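Local coordinates for AlkZ (Streptomyces sahachiroi, PDB 5UUJ), which belongs to the AlkZ-like DNA glycosylase family, whose members are built around helix-turn-helix-type, probably winged-helix, domains, at residues T76-M79 with L83-L86; K167-A170 with V174-H177. All coordinates share one frame; numbering follows the deposited sequence.

Contact 1. Residues T76-M79 with L83-L86; sequences TWAM and LHLL
With Leu-83 CG swung anti to the backbone N (chi1 -173°), the CD1 branch comes to lie over one face of the Trp-77 indole, 4.0 Å from the centroid of the six-membered ring, as a CH-pi contact. A second one forms at the far end of the contact, where the selenomethionine Met-79 is bent at both chi2 and chi3 (66° and 62°). The fold-back sets its CE methyl over the middle of the His-84 imidazole, 3.9 Å from the ring centroid, with SE lying farther off. His-84 ND1 is held by the carbonyl of Thr-82, which fixes the turn of the ring beneath that methyl. These residues belong to a beta hairpin of strands 74-77 and 83-86 within a three-stranded antiparallel sheet of order 1-3-2, consistent with the wing hairpin of a winged-helix fold. Thr-76 and His-84 form the hydrogen-bonded pair: Thr-76 N reaches His-84 O at 3.1 Å, and the return bond from His-84 N to Thr-76 O is 2.7 Å long and nearly straight. Trp-77 and Leu-83 are the adjoining non-hydrogen-bonded pair, with side chains on the opposite face of the sheet. On the face of Thr-76 and His-84, Leu-86 CD1 meets Ala-78 CB at 4.0 Å and Thr-76 CG2 at 4.2 Å.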
ATOM      1  N   THR A  76      -1.157  10.294   1.468  1.00 15.94           N
ATOM      2  CA  THR A  76      -1.450  10.419   2.885  1.00 19.12           C
ATOM      3  C   THR A  76      -1.110   9.119   3.604  1.00 18.95           C
ATOM      4  O   THR A  76      -0.767   8.117   2.976  1.00 18.67           O
ATOM      5  CB  THR A  76      -2.933  10.783   3.123  1.00 22.98           C
ATOM      6  OG1 THR A  76      -3.124  11.168   4.490  1.00 18.93           O
ATOM      7  CG2 THR A  76      -3.858   9.613   2.782  1.00 23.61           C
ATOM      8  N   TRP A  77      -1.199   9.149   4.928  1.00 17.07           N
ATOM      9  CA  TRP A  77      -0.898   7.980   5.742  1.00 16.17           C
ATOM     10  C   TRP A  77      -2.151   7.138   5.909  1.00 15.51           C
ATOM     11  O   TRP A  77      -3.200   7.646   6.300  1.00 20.88           O
ATOM     12  CB  TRP A  77      -0.335   8.411   7.097  1.00 15.78           C
ATOM     13  CG  TRP A  77       0.986   9.093   6.966  1.00 18.38           C
ATOM     14  CD1 TRP A  77       2.214   8.546   7.196  1.00 21.82           C
ATOM     15  CD2 TRP A  77       1.219  10.443   6.549  1.00 25.05           C
ATOM     16  NE1 TRP A  77       3.198   9.474   6.957  1.00 23.16           N
ATOM     17  CE2 TRP A  77       2.614  10.648   6.559  1.00 25.07           C
ATOM     18  CE3 TRP A  77       0.384  11.502   6.174  1.00 25.63           C
ATOM     19  CZ2 TRP A  77       3.193  11.867   6.213  1.00 27.84           C
ATOM     20  CZ3 TRP A  77       0.960  12.712   5.828  1.00 25.61           C
ATOM     21  CH2 TRP A  77       2.352  12.884   5.849  1.00 28.46           C
ATOM     22  N   ALA A  78      -2.033   5.853   5.588  1.00 15.36           N
ATOM     23  CA  ALA A  78      -3.160   4.935   5.626  1.00 15.47           C
ATOM     24  C   ALA A  78      -2.763   3.628   6.319  1.00 15.60           C
ATOM     25  O   ALA A  78      -2.455   3.630   7.514  1.00 15.68           O
ATOM     26  CB  ALA A  78      -3.677   4.674   4.214  1.00 15.49           C
HETATM   27  N   MSE A  79      -2.760   2.522   5.576  1.00 15.70           N
HETATM   28  CA  MSE A  79      -2.548   1.198   6.165  1.00 16.02           C
HETATM   29  C   MSE A  79      -1.226   1.092   6.917  1.00 16.10           C
HETATM   30  O   MSE A  79      -0.174   1.485   6.409  1.00 15.96           O
HETATM   31  CB  MSE A  79      -2.604   0.115   5.088  1.00 16.18           C
HETATM   32  CG  MSE A  79      -4.015  -0.360   4.771  1.00 16.45           C
HETATM   33 SE   MSE A  79      -5.133   1.024   3.958  1.00 31.62          SE
HETATM   34  CE  MSE A  79      -4.057   1.293   2.349  1.00 15.88           C
ATOM     35  N   LEU A  83       2.870   5.952   4.543  1.00 15.68           N
ATOM     36  CA  LEU A  83       2.462   6.834   3.459  1.00 16.46           C
ATOM     37  C   LEU A  83       2.033   6.044   2.228  1.00 15.39           C
ATOM     38  O   LEU A  83       2.793   5.223   1.717  1.00 15.43           O
ATOM     39  CB  LEU A  83       3.609   7.780   3.101  1.00 20.14           C
ATOM     40  CG  LEU A  83       3.296   8.885   2.095  1.00 22.94           C
ATOM     41  CD1 LEU A  83       2.283   9.858   2.676  1.00 17.31           C
ATOM     42  CD2 LEU A  83       4.575   9.605   1.693  1.00 16.40           C
ATOM     43  N   HIS A  84       0.812   6.305   1.764  1.00 15.29           N
ATOM     44  CA  HIS A  84       0.236   5.617   0.611  1.00 15.19           C
ATOM     45  C   HIS A  84      -0.243   6.592  -0.454  1.00 16.87           C
ATOM     46  O   HIS A  84      -0.703   7.690  -0.139  1.00 15.75           O
ATOM     47  CB  HIS A  84      -0.960   4.758   1.031  1.00 15.19           C
ATOM     48  CG  HIS A  84      -0.603   3.391   1.524  1.00 16.29           C
ATOM     49  ND1 HIS A  84      -0.229   3.141   2.824  1.00 18.44           N
ATOM     50  CD2 HIS A  84      -0.610   2.189   0.895  1.00 17.80           C
ATOM     51  CE1 HIS A  84       0.003   1.845   2.973  1.00 15.49           C
ATOM     52  NE2 HIS A  84      -0.222   1.251   1.817  1.00 15.48           N
ATOM     53  N   LEU A  85      -0.144   6.177  -1.712  1.00 17.88           N
ATOM     54  CA  LEU A  85      -0.940   6.774  -2.776  1.00 15.43           C
ATOM     55  C   LEU A  85      -2.341   6.182  -2.695  1.00 15.50           C
ATOM     56  O   LEU A  85      -2.492   4.978  -2.487  1.00 15.39           O
ATOM     57  CB  LEU A  85      -0.330   6.506  -4.155  1.00 16.27           C
ATOM     58  CG  LEU A  85       0.849   7.374  -4.601  1.00 17.98           C
ATOM     59  CD1 LEU A  85       1.543   6.743  -5.791  1.00 19.75           C
ATOM     60  CD2 LEU A  85       0.386   8.781  -4.952  1.00 15.98           C
ATOM     61  N   LEU A  86      -3.358   7.027  -2.837  1.00 15.81           N
ATOM     62  CA  LEU A  86      -4.748   6.576  -2.882  1.00 18.93           C
ATOM     63  C   LEU A  86      -5.552   7.425  -3.857  1.00 16.56           C
ATOM     64  O   LEU A  86      -5.205   8.577  -4.119  1.00 18.25           O
ATOM     65  CB  LEU A  86      -5.393   6.649  -1.495  1.00 16.83           C
ATOM     66  CG  LEU A  86      -4.820   5.751  -0.396  1.00 20.39           C
ATOM     67  CD1 LEU A  86      -5.351   6.182   0.959  1.00 15.88           C
ATOM     68  CD2 LEU A  86      -5.160   4.298  -0.655  1.00 15.85           C
TER

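Contact 2. Residues K167-A170 with V174-H177; sequences KPLA and VLCH
Val-174 returns to the last turns of helix 162-172 through its backbone N, which donates to Leu-169 O at 3.1 Å with an N-H...O angle of 166°. The donor is tilted 23° from the carbonyl plane. Beside this bond the CG2 methyl of Val-174 lies against the same oxygen at 3.3 Å, and also packs on Leu-169 CB at 3.6 Å. Leu-175 packs on the same CB of Leu-169 from a direction roughly at right angles to Val-174 CG2: its CG sits between the backbone N and the carbonyl carbon (chi1 73°), which turns CD2 to Leu-169 CB at 3.6 Å and sends CD1 to Ala-170 CB at 4.1 Å. A single water completes the inner shell by donating to two carbonyls, Ala-170 O at 2.8 Å and Leu-175 O at 2.6 Å. Farther out, helix 117-130 packs on Leu-169 through Thr-124 and Val-127, and on Val-174 through Thr-124 and Ala-128, while Ala-170 and Leu-175 face strand 74-77. The backbone bond runs from residue i+5 to residue i, the 6-to-1 spacing found in Schellman-type helix ends, and it leads the chain from helix 162-172 into strand 176-177. That strand is an outermost one of a three-stranded antiparallel sheet, so the turn links a helix to a small sheet. The polar grip thus falls wholly on backbone groups, one direct bond and one water bridge, while the side chains contribute apolar contact, so the path of the chain out of the helix is probably held by main-chain bonds and apolar packing.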
ATOM      1  N   LYS A 167      -0.532  11.153  12.167  1.00 19.11           N
ATOM      2  CA  LYS A 167      -1.197   9.980  11.606  1.00 17.87           C
ATOM      3  C   LYS A 167      -2.679   9.875  11.992  1.00 16.91           C
ATOM      4  O   LYS A 167      -3.514   9.593  11.132  1.00 15.47           O
ATOM      5  CB  LYS A 167      -0.436   8.713  12.006  1.00 18.55           C
ATOM      6  CG  LYS A 167       0.963   8.682  11.412  1.00 20.07           C
ATOM      7  CD  LYS A 167       1.625   7.321  11.507  1.00 20.90           C
ATOM      8  CE  LYS A 167       3.019   7.374  10.897  1.00 22.54           C
ATOM      9  NZ  LYS A 167       3.674   6.048  10.850  1.00 25.65           N
ATOM     10  N   PRO A 168      -3.018  10.101  13.275  1.00 18.35           N
ATOM     11  CA  PRO A 168      -4.448  10.159  13.604  1.00 23.26           C
ATOM     12  C   PRO A 168      -5.196  11.212  12.790  1.00 17.52           C
ATOM     13  O   PRO A 168      -6.350  11.004  12.410  1.00 14.05           O
ATOM     14  CB  PRO A 168      -4.454  10.522  15.092  1.00 18.69           C
ATOM     15  CG  PRO A 168      -3.158  10.024  15.607  1.00 19.96           C
ATOM     16  CD  PRO A 168      -2.172  10.127  14.480  1.00 17.87           C
ATOM     17  N   LEU A 169      -4.532  12.332  12.523  1.00 15.74           N
ATOM     18  CA  LEU A 169      -5.130  13.407  11.740  1.00 15.58           C
ATOM     19  C   LEU A 169      -5.334  12.963  10.297  1.00 21.01           C
ATOM     20  O   LEU A 169      -6.364  13.258   9.689  1.00 14.57           O
ATOM     21  CB  LEU A 169      -4.258  14.664  11.791  1.00 19.14           C
ATOM     22  CG  LEU A 169      -4.516  15.652  12.932  1.00 27.99           C
ATOM     23  CD1 LEU A 169      -4.549  14.961  14.278  1.00 21.10           C
ATOM     24  CD2 LEU A 169      -3.451  16.741  12.931  1.00 29.48           C
ATOM     25  N   ALA A 170      -4.352  12.250   9.752  1.00 15.48           N
ATOM     26  CA  ALA A 170      -4.470  11.714   8.402  1.00 17.45           C
ATOM     27  C   ALA A 170      -5.640  10.742   8.348  1.00 15.39           C
ATOM     28  O   ALA A 170      -6.473  10.811   7.450  1.00 13.82           O
ATOM     29  CB  ALA A 170      -3.180  11.027   7.977  1.00 16.51           C
ATOM     30  N   VAL A 174      -8.241  15.019   7.978  1.00 19.10           N
ATOM     31  CA  VAL A 174      -8.080  16.467   8.096  1.00 18.25           C
ATOM     32  C   VAL A 174      -6.737  16.941   7.546  1.00 17.98           C
ATOM     33  O   VAL A 174      -6.458  18.138   7.549  1.00 18.71           O
ATOM     34  CB  VAL A 174      -8.222  16.948   9.562  1.00 20.48           C
ATOM     35  CG1 VAL A 174      -9.601  16.601  10.102  1.00 19.90           C
ATOM     36  CG2 VAL A 174      -7.135  16.361  10.454  1.00 19.15           C
ATOM     37  N   LEU A 175      -5.905  16.017   7.075  1.00 19.65           N
ATOM     38  CA  LEU A 175      -4.669  16.412   6.409  1.00 19.79           C
ATOM     39  C   LEU A 175      -4.186  15.370   5.414  1.00 18.94           C
ATOM     40  O   LEU A 175      -4.449  14.175   5.549  1.00 16.76           O
ATOM     41  CB  LEU A 175      -3.559  16.716   7.433  1.00 22.44           C
ATOM     42  CG  LEU A 175      -2.829  15.636   8.244  1.00 22.37           C
ATOM     43  CD1 LEU A 175      -1.799  14.861   7.445  1.00 26.23           C
ATOM     44  CD2 LEU A 175      -2.130  16.301   9.417  1.00 26.24           C
ATOM     45  N   CYS A 176      -3.487  15.863   4.399  1.00 16.29           N
ATOM     46  CA  CYS A 176      -2.838  15.031   3.400  1.00 20.89           C
ATOM     47  C   CYS A 176      -1.749  15.882   2.771  1.00 19.82           C
ATOM     48  O   CYS A 176      -1.628  17.058   3.100  1.00 17.46           O
ATOM     49  CB  CYS A 176      -3.833  14.545   2.345  1.00 20.78           C
ATOM     50  SG  CYS A 176      -4.623  15.883   1.407  1.00 17.73           S
ATOM     51  N   HIS A 177      -0.959  15.304   1.875  1.00 20.76           N
ATOM     52  CA  HIS A 177       0.052  16.079   1.168  1.00 17.08           C
ATOM     53  C   HIS A 177      -0.593  17.089   0.228  1.00 19.40           C
ATOM     54  O   HIS A 177      -1.578  16.786  -0.445  1.00 18.49           O
ATOM     55  CB  HIS A 177       0.981  15.174   0.360  1.00 17.95           C
ATOM     56  CG  HIS A 177       2.044  14.501   1.173  1.00 23.39           C
ATOM     57  ND1 HIS A 177       3.307  14.265   0.686  1.00 27.91           N
ATOM     58  CD2 HIS A 177       2.024  14.011   2.434  1.00 22.92           C
ATOM     59  CE1 HIS A 177       4.029  13.658   1.612  1.00 23.70           C
ATOM     60  NE2 HIS A 177       3.271  13.492   2.683  1.00 20.86           N
TER
HETATM   61  O   HOH W   1      -5.924  12.106   5.008  1.00 20.48           O

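How the contacts relate
Contact 1 closes before contact 2 opens along the chain, yet their centres are only 10 Å apart, and the two meet side by side. The indole of Trp-77 approaches the imidazole of His-177 with the planes about 55° apart, CH2 of Trp-77 lying 3.4 Å from NE2 of His-177. Leu-83 CD1 is 3.8 Å from the same His-177 NE2. Thr-76 OG1 lies 3.5 Å from Ala-170 CB and equally near Leu-175 O, as packing contacts. Backbone bonding of His-177 with Lys-75 further ties outermost strands 74-77 and 176-177 together, joining the two three-stranded sheets. Contact 1 lies the deeper, about 7 Å from the chain centre against 16 Å for contact 2.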